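Local coordinates for protein KLLA0E08119p (Kluyveromyces lactis, PDB 3VA7) that probably makes urea-1-carboxylate from urea, hydrogencarbonate and ATP using biotin, this chain being the urea carboxylase part of a larger bifunctional enzyme, at residues 149-154 with 291-296; 797-802 with 806-811; 976-981 with 1006-1011; 599-604 with 1054-1059. All blocks are in the same frame, centred on the assembly; numbering follows the deposited sequence.

Contact 1: residues 149-154 with 291-296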
loop_
_atom_site.group_PDB
_atom_site.type_symbol
_atom_site.label_atom_id
_atom_site.label_comp_id
_atom_site.label_asym_id
_atom_site.label_seq_id
_atom_site.Cartn_x
_atom_site.Cartn_y
_atom_site.Cartn_z
ATOM N N ARG A 149 -40.846 -24.647 -22.618
ATOM C CA ARG A 149 -41.255 -24.571 -24.016
ATOM C C ARG A 149 -42.775 -24.746 -24.223
ATOM O O ARG A 149 -43.363 -24.009 -25.017
ATOM C CB ARG A 149 -40.416 -25.511 -24.890
ATOM C CG ARG A 149 -39.090 -24.879 -25.392
ATOM C CD ARG A 149 -39.099 -24.675 -26.933
ATOM N NE ARG A 149 -37.896 -23.999 -27.465
ATOM C CZ ARG A 149 -37.624 -23.836 -28.769
ATOM N NH1 ARG A 149 -38.465 -24.308 -29.696
ATOM N NH2 ARG A 149 -36.510 -23.204 -29.155
ATOM N N GLU A 150 -43.405 -25.670 -23.496
ATOM C CA GLU A 150 -44.863 -25.877 -23.605
ATOM C C GLU A 150 -45.674 -24.630 -23.257
ATOM O O GLU A 150 -46.530 -24.212 -24.069
ATOM C CB GLU A 150 -45.359 -27.053 -22.750
ATOM C CG GLU A 150 -44.300 -28.100 -22.483
ATOM C CD GLU A 150 -44.789 -29.525 -22.657
ATOM O OE1 GLU A 150 -44.064 -30.301 -23.333
ATOM O OE2 GLU A 150 -45.881 -29.874 -22.130
ATOM N N ILE A 151 -45.400 -24.061 -22.065
ATOM C CA ILE A 151 -46.037 -22.819 -21.584
ATOM C C ILE A 151 -45.930 -21.742 -22.644
ATOM O O ILE A 151 -46.924 -21.081 -22.983
ATOM C CB ILE A 151 -45.402 -22.217 -20.288
ATOM C CG1 ILE A 151 -44.724 -23.261 -19.399
ATOM C CG2 ILE A 151 -46.454 -21.418 -19.513
ATOM C CD1 ILE A 151 -45.465 -23.597 -18.092
ATOM N N ALA A 152 -44.722 -21.585 -23.169
ATOM C CA ALA A 152 -44.465 -20.637 -24.247
ATOM C C ALA A 152 -45.374 -20.879 -25.459
ATOM O O ALA A 152 -46.015 -19.960 -25.960
ATOM C CB ALA A 152 -42.995 -20.688 -24.641
ATOM N N GLU A 153 -45.430 -22.134 -25.895
ATOM C CA GLU A 153 -46.307 -22.571 -26.983
ATOM C C GLU A 153 -47.770 -22.183 -26.719
ATOM O O GLU A 153 -48.362 -21.386 -27.477
ATOM C CB GLU A 153 -46.162 -24.093 -27.195
ATOM C CG GLU A 153 -47.248 -24.738 -28.081
ATOM C CD GLU A 153 -46.672 -25.665 -29.151
ATOM O OE1 GLU A 153 -47.459 -26.460 -29.721
ATOM O OE2 GLU A 153 -45.446 -25.593 -29.428
ATOM N N ARG A 154 -48.313 -22.744 -25.632
ATOM C CA ARG A 154 -49.649 -22.424 -25.127
ATOM C C ARG A 154 -49.881 -20.921 -25.012
ATOM O O ARG A 154 -51.000 -20.453 -25.224
ATOM C CB ARG A 154 -49.877 -23.086 -23.766
ATOM C CG ARG A 154 -50.209 -24.564 -23.838
ATOM C CD ARG A 154 -49.901 -25.239 -22.537
ATOM N NE ARG A 154 -50.637 -24.615 -21.447
ATOM C CZ ARG A 154 -50.301 -24.695 -20.162
ATOM N NH1 ARG A 154 -49.223 -25.376 -19.782
ATOM N NH2 ARG A 154 -51.042 -24.075 -19.250
ATOM N N GLY A 291 -46.798 -14.367 -19.038
ATOM C CA GLY A 291 -46.847 -14.030 -17.646
ATOM C C GLY A 291 -48.229 -14.225 -17.053
ATOM O O GLY A 291 -48.351 -14.655 -15.893
ATOM N N SER A 292 -49.252 -13.853 -17.829
ATOM C CA SER A 292 -50.659 -14.067 -17.463
ATOM C C SER A 292 -51.026 -15.553 -17.269
ATOM O O SER A 292 -51.559 -15.939 -16.233
ATOM C CB SER A 292 -51.583 -13.440 -18.489
ATOM O OG SER A 292 -51.761 -12.104 -18.167
ATOM N N LEU A 293 -50.699 -16.366 -18.267
ATOM C CA LEU A 293 -50.954 -17.764 -18.228
ATOM C C LEU A 293 -50.411 -18.355 -16.930
ATOM O O LEU A 293 -51.126 -19.114 -16.249
ATOM C CB LEU A 293 -50.253 -18.407 -19.404
ATOM C CG LEU A 293 -50.585 -19.882 -19.513
ATOM C CD1 LEU A 293 -51.834 -19.951 -20.422
ATOM C CD2 LEU A 293 -49.372 -20.727 -20.052
ATOM N N LEU A 294 -49.164 -18.020 -16.567
ATOM C CA LEU A 294 -48.612 -18.553 -15.304
ATOM C C LEU A 294 -49.258 -17.989 -14.008
ATOM O O LEU A 294 -49.033 -18.531 -12.911
ATOM C CB LEU A 294 -47.113 -18.315 -15.246
ATOM C CG LEU A 294 -46.157 -19.134 -16.124
ATOM C CD1 LEU A 294 -45.105 -18.275 -16.746
ATOM C CD2 LEU A 294 -45.496 -20.223 -15.284
ATOM N N LYS A 295 -50.061 -16.915 -14.124
ATOM C CA LYS A 295 -50.404 -16.123 -12.941
ATOM C C LYS A 295 -49.047 -15.733 -12.309
ATOM O O LYS A 295 -48.801 -15.881 -11.094
ATOM C CB LYS A 295 -51.283 -16.914 -11.945
ATOM C CG LYS A 295 -52.751 -16.535 -11.909
ATOM C CD LYS A 295 -53.637 -17.563 -12.533
ATOM C CE LYS A 295 -55.154 -17.212 -12.440
ATOM N NZ LYS A 295 -55.884 -17.716 -11.232
ATOM N N TYR A 296 -48.137 -15.294 -13.171
ATOM C CA TYR A 296 -46.817 -14.924 -12.682
ATOM C C TYR A 296 -46.854 -13.789 -11.615
ATOM O O TYR A 296 -47.634 -12.838 -11.732
ATOM C CB TYR A 296 -45.896 -14.568 -13.835
ATOM C CG TYR A 296 -44.435 -14.534 -13.426
ATOM C CD1 TYR A 296 -43.590 -15.613 -13.714
ATOM C CD2 TYR A 296 -43.883 -13.392 -12.784
ATOM C CE1 TYR A 296 -42.248 -15.578 -13.358
ATOM C CE2 TYR A 296 -42.542 -13.338 -12.438
ATOM C CZ TYR A 296 -41.725 -14.437 -12.725
ATOM O OH TYR A 296 -40.398 -14.410 -12.372
#
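Ile151 and Arg154, one helical turn apart, face Leu293 and Leu294, in the last part of the helix that begins at 277. Ile151 points at the partner helix and reaches it with its methyl CG2. This methyl packs against the branch carbon of Leu294, with CG2 of Ile151 4.1 Å from CG of Leu294. The two side chains cross at about a right angle. Ile151 also meets the methyl CD2 of Leu293, but the modelled separation there is too short to be trusted.

Leu293 extends toward the other helix with CG turned away from its own backbone N (chi1 -174°). Its CD2 lies over one face of the Arg154 guanidinium, displaced toward the rim of that group. CD2 of Leu293 is 3.8 Å from NH2 of Arg154. A bend at chi3 (58°) in the Arg154 chain brings the flat group round to this methyl.

Lys295 takes a positive phi and closes a Schellman motif, with Tyr296 N bonded to Gly291 O and Lys295 N to Ser292 O. Helix 136-143 completes the packing: Lys141 touches Ile151, and Ala138 and Leu142 touch Leu294. Both segments belong to the biotin carboxylase part, within its ATP-binding family region. No hydrogen bond or salt bridge links the two segments. The pairing therefore rests on van der Waals packing. It is aliphatic at the buried Ile151. At Arg154, where the contact is exposed, it is a methyl over a charged flat group.

Contact 2: residues 797-802 with 806-811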
loop_
_atom_site.group_PDB
_atom_site.type_symbol
_atom_site.label_atom_id
_atom_site.label_comp_id
_atom_site.label_asym_id
_atom_site.label_seq_id
_atom_site.Cartn_x
_atom_site.Cartn_y
_atom_site.Cartn_z
ATOM N N ASP A 797 22.103 18.697 -12.547
ATOM C CA ASP A 797 20.922 19.303 -13.060
ATOM C C ASP A 797 21.154 19.916 -14.448
ATOM O O ASP A 797 20.298 19.788 -15.329
ATOM C CB ASP A 797 20.388 20.325 -12.053
ATOM C CG ASP A 797 19.908 19.675 -10.730
ATOM O OD1 ASP A 797 19.933 18.453 -10.601
ATOM O OD2 ASP A 797 19.523 20.402 -9.800
ATOM N N LYS A 798 22.300 20.559 -14.657
ATOM C CA LYS A 798 22.604 21.147 -15.960
ATOM C C LYS A 798 22.790 20.071 -16.997
ATOM O O LYS A 798 22.408 20.244 -18.154
ATOM C CB LYS A 798 23.848 22.068 -15.956
ATOM C CG LYS A 798 23.761 23.320 -15.050
ATOM C CD LYS A 798 22.599 24.303 -15.400
ATOM C CE LYS A 798 23.082 25.415 -16.385
ATOM N NZ LYS A 798 24.463 25.979 -16.034
ATOM N N SER A 799 23.375 18.960 -16.575
ATOM C CA SER A 799 23.593 17.836 -17.460
ATOM C C SER A 799 22.252 17.328 -17.883
ATOM O O SER A 799 22.012 17.177 -19.063
ATOM C CB SER A 799 24.400 16.764 -16.767
ATOM O OG SER A 799 25.710 17.258 -16.503
ATOM N N ILE A 800 21.337 17.137 -16.943
ATOM C CA ILE A 800 20.040 16.665 -17.339
ATOM C C ILE A 800 19.211 17.659 -18.120
ATOM O O ILE A 800 18.481 17.267 -19.021
ATOM C CB ILE A 800 19.268 16.047 -16.176
ATOM C CG1 ILE A 800 19.602 14.567 -16.127
ATOM C CG2 ILE A 800 17.751 16.153 -16.370
ATOM C CD1 ILE A 800 20.681 14.336 -15.274
ATOM N N ASP A 801 19.322 18.937 -17.787
ATOM C CA ASP A 801 18.420 19.942 -18.376
ATOM C C ASP A 801 18.751 20.331 -19.795
ATOM O O ASP A 801 17.854 20.555 -20.607
ATOM C CB ASP A 801 18.350 21.214 -17.523
ATOM C CG ASP A 801 17.506 21.043 -16.254
ATOM O OD1 ASP A 801 17.688 21.865 -15.320
ATOM O OD2 ASP A 801 16.663 20.116 -16.188
ATOM N N ASN A 802 20.039 20.434 -20.080
ATOM C CA ASN A 802 20.484 20.884 -21.400
ATOM C C ASN A 802 20.860 19.694 -22.259
ATOM O O ASN A 802 20.546 19.670 -23.463
ATOM C CB ASN A 802 21.667 21.848 -21.283
ATOM C CG ASN A 802 21.323 23.123 -20.499
ATOM O OD1 ASN A 802 20.178 23.610 -20.498
ATOM N ND2 ASN A 802 22.334 23.672 -19.828
ATOM N N GLY A 806 30.121 17.551 -21.724
ATOM C CA GLY A 806 31.070 18.274 -20.875
ATOM C C GLY A 806 30.520 18.927 -19.607
ATOM O O GLY A 806 31.303 19.475 -18.808
ATOM N N SER A 807 29.197 18.871 -19.393
ATOM C CA SER A 807 28.616 19.592 -18.238
ATOM C C SER A 807 28.548 18.838 -16.885
ATOM O O SER A 807 28.193 19.427 -15.885
ATOM C CB SER A 807 27.297 20.306 -18.590
ATOM O OG SER A 807 26.300 19.403 -19.035
ATOM N N LEU A 808 28.978 17.585 -16.847
ATOM C CA LEU A 808 28.947 16.790 -15.630
ATOM C C LEU A 808 30.263 16.845 -14.897
ATOM O O LEU A 808 31.298 16.485 -15.446
ATOM C CB LEU A 808 28.607 15.306 -15.930
ATOM C CG LEU A 808 28.698 14.253 -14.785
ATOM C CD1 LEU A 808 27.491 14.364 -13.823
ATOM C CD2 LEU A 808 28.895 12.802 -15.259
ATOM N N LEU A 809 30.211 17.252 -13.638
ATOM C CA LEU A 809 31.362 17.250 -12.780
ATOM C C LEU A 809 31.322 16.040 -11.890
ATOM O O LEU A 809 30.256 15.625 -11.493
ATOM C CB LEU A 809 31.321 18.478 -11.914
ATOM C CG LEU A 809 32.151 19.613 -12.449
ATOM C CD1 LEU A 809 31.272 20.857 -12.464
ATOM C CD2 LEU A 809 33.356 19.756 -11.519
ATOM N N GLU A 810 32.492 15.491 -11.580
ATOM C CA GLU A 810 32.607 14.310 -10.755
ATOM C C GLU A 810 33.747 14.522 -9.805
ATOM O O GLU A 810 34.611 15.372 -10.042
ATOM C CB GLU A 810 32.850 13.043 -11.574
ATOM C CG GLU A 810 31.609 12.488 -12.273
ATOM C CD GLU A 810 31.794 11.044 -12.755
ATOM O OE1 GLU A 810 32.627 10.847 -13.702
ATOM O OE2 GLU A 810 31.089 10.131 -12.200
ATOM N N LEU A 811 33.723 13.766 -8.713
ATOM C CA LEU A 811 34.813 13.691 -7.758
ATOM C C LEU A 811 36.188 13.709 -8.453
ATOM O O LEU A 811 36.413 13.006 -9.467
ATOM C CB LEU A 811 34.639 12.402 -6.950
ATOM C CG LEU A 811 34.777 12.492 -5.441
ATOM C CD1 LEU A 811 33.898 13.607 -4.936
ATOM C CD2 LEU A 811 34.446 11.185 -4.738
#
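Ser799 and Ser807 bring their hydroxyls together where the chain comes back against the end of helix 786-802. The polar link is weak: Ser807 OG lies 3.4 Å from Ser799 OG. Its proton can also go to Glu804 O, so the bond between the serines is not settled. Ser799 OG has a stronger partner one turn back, the carbonyl O of Ser795 in the same helix. The Ser799 hydroxyl is turned beside its own backbone N (chi1 -66°), which lets it reach back along the helix to that carbonyl. The N of Leu808 also comes near, 3.3 Å from Ser799 OG, but the angle is too poor for a hydrogen bond.

This is a helix followed by a tight reversal. Only three residues separate the segments, and Gly806 takes a positive phi. The chain touches the helix at Ser807 and Leu808 and then draws away. The helix carries Arg790 of the sodium site, and the side chain of Lys798 is about 13 Å from that ion. The loop leads on to strand 824-828.

Van der Waals contacts make up the rest. Ser807 OG rests 3.5 Å from CA of Ser799. CB of Leu808 lies 3.5 Å from Ser799 OG, so the hydroxyl is bordered by carbon as well as by polar atoms. Lys798 lends little more than its flank, as its side chain leads away from the loop. Tyr512 of helix 511-520 touches both Ser799 and Leu808, and Leu653 packs on both serines.

Contact 3: residues 976-981 with 1006-1011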
loop_
_atom_site.group_PDB
_atom_site.type_symbol
_atom_site.label_atom_id
_atom_site.label_comp_id
_atom_site.label_asym_id
_atom_site.label_seq_id
_atom_site.Cartn_x
_atom_site.Cartn_y
_atom_site.Cartn_z
ATOM N N LYS A 976 5.485 -4.263 32.928
ATOM C CA LYS A 976 4.177 -4.391 32.330
ATOM C C LYS A 976 3.247 -3.340 32.936
ATOM O O LYS A 976 2.493 -2.735 32.219
ATOM C CB LYS A 976 3.640 -5.797 32.501
ATOM C CG LYS A 976 2.267 -6.024 31.920
ATOM C CD LYS A 976 1.707 -7.444 32.220
ATOM C CE LYS A 976 0.986 -7.466 33.563
ATOM N NZ LYS A 976 0.764 -8.849 34.097
ATOM N N ASN A 977 3.326 -3.108 34.244
ATOM C CA ASN A 977 2.465 -2.150 34.899
ATOM C C ASN A 977 2.675 -0.751 34.398
ATOM O O ASN A 977 1.688 -0.002 34.278
ATOM C CB ASN A 977 2.662 -2.116 36.418
ATOM C CG ASN A 977 2.134 -3.356 37.126
ATOM O OD1 ASN A 977 1.220 -4.067 36.628
ATOM N ND2 ASN A 977 2.707 -3.623 38.327
ATOM N N MET A 978 3.932 -0.361 34.129
ATOM C CA MET A 978 4.115 0.996 33.684
ATOM C C MET A 978 3.587 1.171 32.288
ATOM O O MET A 978 2.923 2.177 32.023
ATOM C CB MET A 978 5.504 1.559 33.887
ATOM C CG MET A 978 6.416 1.334 32.817
ATOM S SD MET A 978 6.289 2.445 31.398
ATOM C CE MET A 978 7.819 1.920 30.643
ATOM N N LEU A 979 3.767 0.180 31.424
ATOM C CA LEU A 979 3.181 0.293 30.112
ATOM C C LEU A 979 1.680 0.550 30.133
ATOM O O LEU A 979 1.124 1.211 29.223
ATOM C CB LEU A 979 3.491 -0.934 29.298
ATOM C CG LEU A 979 4.984 -1.044 29.012
ATOM C CD1 LEU A 979 5.291 -2.468 28.756
ATOM C CD2 LEU A 979 5.291 -0.167 27.791
ATOM N N TYR A 980 1.011 0.074 31.179
ATOM C CA TYR A 980 -0.442 0.257 31.263
ATOM C C TYR A 980 -0.834 1.386 32.219
ATOM O O TYR A 980 -2.007 1.566 32.511
ATOM C CB TYR A 980 -1.132 -1.050 31.698
ATOM C CG TYR A 980 -1.053 -2.167 30.696
ATOM C CD1 TYR A 980 -1.595 -2.009 29.433
ATOM C CD2 TYR A 980 -0.452 -3.380 31.012
ATOM C CE1 TYR A 980 -1.573 -3.017 28.523
ATOM C CE2 TYR A 980 -0.428 -4.404 30.094
ATOM C CZ TYR A 980 -1.000 -4.229 28.830
ATOM O OH TYR A 980 -0.997 -5.230 27.830
ATOM N N SER A 981 0.127 2.126 32.750
ATOM C CA SER A 981 -0.282 3.324 33.520
ATOM C C SER A 981 0.386 4.650 33.088
ATOM O O SER A 981 0.003 5.701 33.532
ATOM C CB SER A 981 -0.156 3.086 35.046
ATOM O OG SER A 981 1.118 2.627 35.354
ATOM N N HIS A 1006 8.459 6.961 35.363
ATOM C CA HIS A 1006 8.122 5.925 34.415
ATOM C C HIS A 1006 9.218 5.773 33.423
ATOM O O HIS A 1006 9.083 5.073 32.419
ATOM C CB HIS A 1006 6.805 6.198 33.743
ATOM C CG HIS A 1006 5.638 5.827 34.584
ATOM N ND1 HIS A 1006 4.374 6.337 34.376
ATOM C CD2 HIS A 1006 5.547 5.000 35.650
ATOM C CE1 HIS A 1006 3.553 5.837 35.272
ATOM N NE2 HIS A 1006 4.239 5.021 36.058
ATOM N N ARG A 1007 10.336 6.419 33.714
ATOM C CA ARG A 1007 11.394 6.492 32.736
ATOM C C ARG A 1007 12.457 5.585 33.215
ATOM O O ARG A 1007 13.074 5.856 34.224
ATOM C CB ARG A 1007 11.906 7.919 32.550
ATOM C CG ARG A 1007 10.822 8.832 32.129
ATOM C CD ARG A 1007 11.197 10.278 32.209
ATOM N NE ARG A 1007 10.036 11.093 31.877
ATOM C CZ ARG A 1007 9.988 12.428 31.978
ATOM N NH1 ARG A 1007 11.047 13.113 32.387
ATOM N NH2 ARG A 1007 8.850 13.081 31.681
ATOM N N TYR A 1008 12.658 4.520 32.450
ATOM C CA TYR A 1008 13.522 3.411 32.771
ATOM C C TYR A 1008 14.800 3.470 31.955
ATOM O O TYR A 1008 14.804 3.911 30.777
ATOM C CB TYR A 1008 12.737 2.149 32.438
ATOM C CG TYR A 1008 11.561 1.897 33.401
ATOM C CD1 TYR A 1008 11.593 2.424 34.695
ATOM C CD2 TYR A 1008 10.470 1.078 33.046
ATOM C CE1 TYR A 1008 10.583 2.202 35.604
ATOM C CE2 TYR A 1008 9.431 0.807 33.976
ATOM C CZ TYR A 1008 9.494 1.389 35.262
ATOM O OH TYR A 1008 8.511 1.190 36.255
ATOM N N LEU A 1009 15.912 3.053 32.561
ATOM C CA LEU A 1009 17.130 2.869 31.793
ATOM C C LEU A 1009 16.941 1.758 30.740
ATOM O O LEU A 1009 16.000 0.961 30.813
ATOM C CB LEU A 1009 18.232 2.494 32.734
ATOM C CG LEU A 1009 18.766 3.468 33.796
ATOM C CD1 LEU A 1009 19.967 2.795 34.452
ATOM C CD2 LEU A 1009 19.200 4.826 33.161
ATOM N N GLY A 1010 17.834 1.670 29.771
ATOM C CA GLY A 1010 17.648 0.709 28.692
ATOM C C GLY A 1010 18.748 0.885 27.695
ATOM O O GLY A 1010 19.817 1.403 28.041
ATOM N N THR A 1011 18.510 0.476 26.461
ATOM C CA THR A 1011 19.462 0.682 25.404
ATOM C C THR A 1011 18.754 0.287 24.116
ATOM O O THR A 1011 17.740 -0.412 24.139
ATOM C CB THR A 1011 20.749 -0.191 25.531
ATOM O OG1 THR A 1011 21.646 0.144 24.469
ATOM C CG2 THR A 1011 20.453 -1.714 25.366
HETATM O O HOH W 1 1.941 4.860 37.896
#
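His1006 begins the contact, its ring set beside Met978 and Ser981 at the end of helix 972-979. CD2 of the ring lies 3.9 Å from CB of Met978, an oblique approach. NE2 meets a water in the ring plane at 2.9 Å. The same water donates a weak bond to Ser981 OG, and so bridges the two segments. Ser981 OG is itself held by a bond to Asn977 O, 2.9 Å long, from above the carbonyl plane. The carbonyl O of His1006 lies over the centre of the Tyr1008 ring.

Arg1007 turns away, and its guanidinium bonds to Pro1001 O.

Tyr1008 points back at the helix. Its CE2 meets CG of Met978 at 3.3 Å, again obliquely. Met978 is folded at both chi1 (89°) and chi2 (81°), which lays its chain alongside the tyrosine, running the opposite way. Its methyl CE lies 3.7 Å from CD2 of Tyr1008. A serine in place of Tyr1008 would probably leave a gap beside CG and CE of Met978 and let the thioether shift, with only His1006 of this segment still against it.

Further on, Leu1009 N bonds to Asn968 and Gly1010 pairs with Leu721. Met978 SD lies 5.2 Å from the centre of the Tyr1008 ring. This is a Met-aromatic contact, joining a helix end to the loop between strands 997-1001 and 1024-1028 of the carboxyltransferase part.

Contact 4: residues 599-604 with 1054-1059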
loop_
_atom_site.group_PDB
_atom_site.type_symbol
_atom_site.label_atom_id
_atom_site.label_comp_id
_atom_site.label_asym_id
_atom_site.label_seq_id
_atom_site.Cartn_x
_atom_site.Cartn_y
_atom_site.Cartn_z
ATOM N N PRO A 599 -1.486 5.232 -10.292
ATOM C CA PRO A 599 -1.988 6.388 -9.495
ATOM C C PRO A 599 -0.946 6.979 -8.523
ATOM O O PRO A 599 -0.082 6.242 -8.039
ATOM C CB PRO A 599 -3.192 5.803 -8.742
ATOM C CG PRO A 599 -2.939 4.257 -8.724
ATOM C CD PRO A 599 -2.189 3.958 -9.999
ATOM N N GLU A 600 -1.011 8.289 -8.270
ATOM C CA GLU A 600 -0.190 8.885 -7.238
ATOM C C GLU A 600 -0.685 8.504 -5.839
ATOM O O GLU A 600 -1.880 8.233 -5.632
ATOM C CB GLU A 600 -0.221 10.408 -7.301
ATOM C CG GLU A 600 0.146 11.044 -8.650
ATOM C CD GLU A 600 0.163 12.569 -8.563
ATOM O OE1 GLU A 600 -0.918 13.165 -8.401
ATOM O OE2 GLU A 600 1.250 13.185 -8.635
ATOM N N TYR A 601 0.234 8.497 -4.871
ATOM C CA TYR A 601 -0.115 8.456 -3.472
ATOM C C TYR A 601 0.797 9.491 -2.814
ATOM O O TYR A 601 2.038 9.485 -2.994
ATOM C CB TYR A 601 0.091 7.039 -2.880
ATOM C CG TYR A 601 -0.196 6.934 -1.379
ATOM C CD1 TYR A 601 -1.496 6.909 -0.902
ATOM C CD2 TYR A 601 0.852 6.869 -0.438
ATOM C CE1 TYR A 601 -1.754 6.848 0.464
ATOM C CE2 TYR A 601 0.604 6.802 0.945
ATOM C CZ TYR A 601 -0.703 6.795 1.379
ATOM O OH TYR A 601 -0.978 6.721 2.714
ATOM N N LEU A 602 0.182 10.385 -2.048
ATOM C CA LEU A 602 0.923 11.475 -1.411
ATOM C C LEU A 602 1.888 12.256 -2.343
ATOM O O LEU A 602 2.997 12.627 -1.958
ATOM C CB LEU A 602 1.652 10.970 -0.168
ATOM C CG LEU A 602 0.769 10.693 1.044
ATOM C CD1 LEU A 602 1.643 10.091 2.097
ATOM C CD2 LEU A 602 0.013 11.966 1.594
ATOM N N GLY A 603 1.442 12.513 -3.564
ATOM C CA GLY A 603 2.150 13.392 -4.467
ATOM C C GLY A 603 3.045 12.702 -5.486
ATOM O O GLY A 603 3.590 13.352 -6.386
ATOM N N SER A 604 3.206 11.392 -5.357
ATOM C CA SER A 604 4.237 10.669 -6.103
ATOM C C SER A 604 3.773 9.284 -6.481
ATOM O O SER A 604 3.022 8.619 -5.744
ATOM C CB SER A 604 5.499 10.512 -5.269
ATOM O OG SER A 604 6.332 9.557 -5.882
ATOM N N TRP A 1054 -0.754 4.231 11.694
ATOM C CA TRP A 1054 -0.759 4.740 10.322
ATOM C C TRP A 1054 -1.891 4.128 9.535
ATOM O O TRP A 1054 -1.964 2.919 9.419
ATOM C CB TRP A 1054 0.539 4.385 9.646
ATOM C CG TRP A 1054 0.591 4.626 8.161
ATOM C CD1 TRP A 1054 0.295 3.725 7.144
ATOM C CD2 TRP A 1054 1.035 5.839 7.509
ATOM N NE1 TRP A 1054 0.538 4.317 5.913
ATOM C CE2 TRP A 1054 0.969 5.609 6.109
ATOM C CE3 TRP A 1054 1.460 7.107 7.981
ATOM C CZ2 TRP A 1054 1.296 6.601 5.174
ATOM C CZ3 TRP A 1054 1.818 8.078 7.043
ATOM C CH2 TRP A 1054 1.731 7.816 5.648
ATOM N N ASP A 1055 -2.749 4.947 8.964
ATOM C CA ASP A 1055 -3.963 4.481 8.312
ATOM C C ASP A 1055 -3.773 4.858 6.833
ATOM O O ASP A 1055 -4.234 5.918 6.346
ATOM C CB ASP A 1055 -5.154 5.171 9.010
ATOM C CG ASP A 1055 -6.504 4.969 8.317
ATOM O OD1 ASP A 1055 -6.585 4.256 7.273
ATOM O OD2 ASP A 1055 -7.509 5.568 8.812
ATOM N N LYS A 1056 -3.048 4.011 6.110
ATOM C CA LYS A 1056 -2.657 4.323 4.709
ATOM C C LYS A 1056 -3.779 4.959 3.858
ATOM O O LYS A 1056 -3.577 5.906 3.121
ATOM C CB LYS A 1056 -2.175 3.051 4.013
ATOM C CG LYS A 1056 -1.711 3.309 2.623
ATOM C CD LYS A 1056 -1.217 2.043 2.025
ATOM C CE LYS A 1056 -2.302 1.353 1.237
ATOM N NZ LYS A 1056 -1.921 -0.061 1.076
ATOM N N LEU A 1057 -4.967 4.400 3.943
ATOM C CA LEU A 1057 -6.059 4.885 3.129
ATOM C C LEU A 1057 -7.007 5.791 3.941
ATOM O O LEU A 1057 -8.117 6.118 3.462
ATOM C CB LEU A 1057 -6.825 3.685 2.601
ATOM C CG LEU A 1057 -6.015 2.626 1.847
ATOM C CD1 LEU A 1057 -6.937 1.430 1.382
ATOM C CD2 LEU A 1057 -5.364 3.273 0.695
ATOM N N VAL A 1058 -6.609 6.165 5.165
ATOM C CA VAL A 1058 -7.449 7.069 5.950
ATOM C C VAL A 1058 -8.908 6.561 6.014
ATOM O O VAL A 1058 -9.837 7.341 5.847
ATOM C CB VAL A 1058 -7.441 8.530 5.378
ATOM C CG1 VAL A 1058 -7.995 9.550 6.414
ATOM C CG2 VAL A 1058 -6.035 8.960 5.007
ATOM N N ILE A 1059 -9.093 5.258 6.231
ATOM C CA ILE A 1059 -10.408 4.694 6.326
ATOM C C ILE A 1059 -10.767 4.357 7.792
ATOM O O ILE A 1059 -11.843 3.827 8.095
ATOM C CB ILE A 1059 -10.529 3.384 5.455
ATOM C CG1 ILE A 1059 -9.355 2.428 5.681
ATOM C CG2 ILE A 1059 -10.685 3.640 3.929
ATOM C CD1 ILE A 1059 -9.755 0.979 5.415
#
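Tyr601 reaches across to Lys1056 and makes the one hydrogen bond between the segments. Its OH donates to the carbonyl O of Lys1056 at 2.8 Å. The donor lies in the carbonyl plane on a lone pair, with a C=O...donor angle of 118°. The tyrosine stretches out to this oxygen because its CG is anti to the backbone N (chi1 177°). Polar bonds also shape each segment: a type I' turn runs from Tyr601 to Ser604 and a type I turn from Asp1055 to Val1058. Lys1056 NZ bonds to Asn612 O.

Carbon atoms also lie close to the hydroxyl. CG of Lys1056 lies 3.5 Å from Tyr601 OH, and CZ2 of Trp1054 lies 3.4 Å from the same atom. The apolar contact is made by Leu602, whose CD1 sits at the edge of the indole, 4.2 Å from Trp1054 CH2. A phenylalanine in place of Tyr601 would probably leave the Lys1056 carbonyl without this donor.

Met613 and Pro1067 also touch the tyrosine. The contact joins two loops of the carboxyltransferase part, one between strands 587-592 and 626-628, the other between strands 1045-1049 and 1075-1081.

Overall arrangement
From the N terminus, contact 1 closes first. It joins helices 147-154 and 277-293 in the biotin carboxylase part. Contact 4 opens next, at 599-604, and closes only at 1054-1059, tying the subdomain A and B region of the carboxyltransferase part to its subdomain C and D region. Contacts 2 and 3 are both nested inside that long loop, in series with each other. Contact 2 closes a short turn after helix 786-802. Contact 3 joins the end of helix 972-979 to a later loop. None of them cross. In space, contact 4 has its centre about 8 Å from the centre of the folded chain and about 34 Å from the centres of contacts 2 and 3. Contact 1 is remote, its centre about 56 Å from that of contact 4.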